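Local coordinates for putative flagellar protein FliS (PDB 4YOK) that is of unknown function, pairing a prealbumin-like (transthyretin-clan) N-terminal domain with a C-terminal domain probably related to the E-set beta sandwiches, at residues T99-I104 with R124-A129. Residues are numbered along the deposited sequence; the frame is centred on the assembly and turned at random.
Sequences TPYFMI and RIVPDA
Y101 O accepts two backbone N-H groups from the loop that leaves strand 115-124, at the start of an antiparallel beta pairing in the C-terminal sandwich domain. The bond from I125 N is the shorter, 2.9 Å to Y101 O; that from V126 N, 3.3 Å to Y101 O, is the straighter, with an N-H...O angle of 166°. Both donors approach the same face of the carbonyl plane, I125 N tilted 32° from it. The next residue, F102, forms a non-hydrogen-bonded pair with R124, their CA atoms 4.7 Å apart. Here F102 and R124 run side by side, pointing the same way: F102 CE1 meets R124 CG at 3.7 Å, and F102 CZ packs against the CB and carbonyl of A129. R124 CG stands anti to the backbone N (chi1 -175°), which sets it beside F102 CE1; R124 CB also borders this ring atom, and beyond them the arginine bends at chi3 and leads away. On the other side of the strand, M103 CG touches I125 CG1 at 3.7 Å, and Y18 of strand 9-18 contacts both residues, bringing the N-terminal domain to the junction. V126 lies alongside the Y101 ring, while A129 CB approaches Y101 CD1 to 4.0 Å. A type I turn from V126 to A129, with A129 N bonded to V126 O, brings the alanine back to these rings. Strand 182-189 flanks both aromatic residues through A189. Beside the paired carbonyl, P100 O is buried without a polar partner, meeting aliphatic carbon instead: I125 CB lies 3.2 Å from P100 O, and V126 CG2 also borders this oxygen.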
loop_
_atom_site.group_PDB
_atom_site.type_symbol
_atom_site.label_atom_id
_atom_site.label_comp_id
_atom_site.label_asym_id
_atom_site.label_seq_id
_atom_site.Cartn_x
_atom_site.Cartn_y
_atom_site.Cartn_z
ATOM N N THR A 99 6.994 3.518 9.863
ATOM C CA THR A 99 7.173 2.278 10.629
ATOM C C THR A 99 5.927 1.417 10.467
ATOM O O THR A 99 4.955 1.625 11.202
ATOM C CB THR A 99 7.489 2.529 12.108
ATOM O OG1 THR A 99 8.548 3.487 12.191
ATOM C CG2 THR A 99 7.880 1.224 12.835
ATOM N N PRO A 100 5.930 0.479 9.496
ATOM C CA PRO A 100 4.749 -0.389 9.309
ATOM C C PRO A 100 4.512 -1.281 10.519
ATOM O O PRO A 100 5.470 -1.612 11.216
ATOM C CB PRO A 100 5.104 -1.240 8.077
ATOM C CG PRO A 100 6.308 -0.571 7.442
ATOM C CD PRO A 100 7.015 0.144 8.551
ATOM N N TYR A 101 3.252 -1.699 10.759
ATOM C CA TYR A 101 2.943 -2.637 11.859
ATOM C C TYR A 101 3.508 -4.014 11.508
ATOM O O TYR A 101 4.122 -4.670 12.341
ATOM C CB TYR A 101 1.417 -2.729 12.051
ATOM C CG TYR A 101 0.815 -1.446 12.558
ATOM C CD1 TYR A 101 1.140 -0.955 13.826
ATOM C CD2 TYR A 101 -0.024 -0.680 11.752
ATOM C CE1 TYR A 101 0.634 0.261 14.279
ATOM C CE2 TYR A 101 -0.588 0.511 12.224
ATOM C CZ TYR A 101 -0.256 0.971 13.488
ATOM O OH TYR A 101 -0.768 2.150 13.966
ATOM N N PHE A 102 3.315 -4.414 10.245
ATOM C CA PHE A 102 3.728 -5.698 9.680
ATOM C C PHE A 102 4.326 -5.548 8.288
ATOM O O PHE A 102 4.022 -4.605 7.567
ATOM C CB PHE A 102 2.513 -6.662 9.564
ATOM C CG PHE A 102 1.874 -6.972 10.898
ATOM C CD1 PHE A 102 2.446 -7.906 11.760
ATOM C CD2 PHE A 102 0.731 -6.291 11.316
ATOM C CE1 PHE A 102 1.891 -8.148 13.025
ATOM C CE2 PHE A 102 0.163 -6.549 12.574
ATOM C CZ PHE A 102 0.766 -7.455 13.428
HETATM N N MSE A 103 5.180 -6.499 7.925
HETATM C CA MSE A 103 5.744 -6.617 6.589
HETATM C C MSE A 103 5.443 -8.038 6.098
HETATM O O MSE A 103 5.514 -8.991 6.873
HETATM C CB MSE A 103 7.261 -6.306 6.544
HETATM C CG MSE A 103 7.598 -4.833 6.787
HETATM SE SE MSE A 103 7.033 -3.619 5.317
HETATM C CE MSE A 103 8.309 -4.221 3.978
ATOM N N ILE A 104 5.119 -8.160 4.814
ATOM C CA ILE A 104 4.868 -9.429 4.138
ATOM C C ILE A 104 6.107 -9.714 3.302
ATOM O O ILE A 104 6.601 -8.807 2.632
ATOM C CB ILE A 104 3.585 -9.359 3.256
ATOM C CG1 ILE A 104 2.331 -9.016 4.082
ATOM C CG2 ILE A 104 3.382 -10.658 2.449
ATOM C CD1 ILE A 104 1.138 -8.524 3.217
ATOM N N ARG A 124 6.335 -9.204 12.236
ATOM C CA ARG A 124 5.844 -8.148 13.118
ATOM C C ARG A 124 6.962 -7.119 13.335
ATOM O O ARG A 124 8.048 -7.475 13.813
ATOM C CB ARG A 124 5.346 -8.723 14.455
ATOM C CG ARG A 124 4.721 -7.643 15.357
ATOM C CD ARG A 124 4.153 -8.167 16.676
ATOM N NE ARG A 124 5.156 -8.933 17.414
ATOM C CZ ARG A 124 5.020 -10.217 17.735
ATOM N NH1 ARG A 124 3.918 -10.882 17.396
ATOM N NH2 ARG A 124 5.977 -10.844 18.406
ATOM N N ILE A 125 6.714 -5.869 12.946
ATOM C CA ILE A 125 7.683 -4.768 13.103
ATOM C C ILE A 125 7.428 -4.031 14.422
ATOM O O ILE A 125 8.390 -3.691 15.120
ATOM C CB ILE A 125 7.645 -3.796 11.872
ATOM C CG1 ILE A 125 7.853 -4.537 10.507
ATOM C CG2 ILE A 125 8.606 -2.620 12.020
ATOM C CD1 ILE A 125 9.169 -5.368 10.334
ATOM N N VAL A 126 6.148 -3.747 14.746
ATOM C CA VAL A 126 5.792 -3.007 15.972
ATOM C C VAL A 126 5.500 -4.045 17.065
ATOM O O VAL A 126 4.639 -4.885 16.866
ATOM C CB VAL A 126 4.622 -2.026 15.683
ATOM C CG1 VAL A 126 4.117 -1.328 16.956
ATOM C CG2 VAL A 126 5.052 -0.996 14.635
ATOM N N PRO A 127 6.229 -4.018 18.203
ATOM C CA PRO A 127 6.089 -5.086 19.214
ATOM C C PRO A 127 4.684 -5.397 19.727
ATOM O O PRO A 127 4.412 -6.563 20.012
ATOM C CB PRO A 127 6.954 -4.580 20.371
ATOM C CG PRO A 127 7.991 -3.787 19.716
ATOM C CD PRO A 127 7.331 -3.099 18.565
ATOM N N ASP A 128 3.811 -4.399 19.870
ATOM C CA ASP A 128 2.486 -4.696 20.427
ATOM C C ASP A 128 1.380 -4.765 19.360
ATOM O O ASP A 128 0.203 -4.822 19.709
ATOM C CB ASP A 128 2.122 -3.663 21.505
ATOM C CG ASP A 128 2.740 -3.943 22.856
ATOM O OD1 ASP A 128 2.963 -5.136 23.174
ATOM O OD2 ASP A 128 2.954 -2.977 23.622
ATOM N N ALA A 129 1.753 -4.821 18.074
ATOM C CA ALA A 129 0.761 -4.908 17.006
ATOM C C ALA A 129 0.187 -6.316 16.912
ATOM O O ALA A 129 0.891 -7.310 17.148
ATOM C CB ALA A 129 1.379 -4.500 15.673
#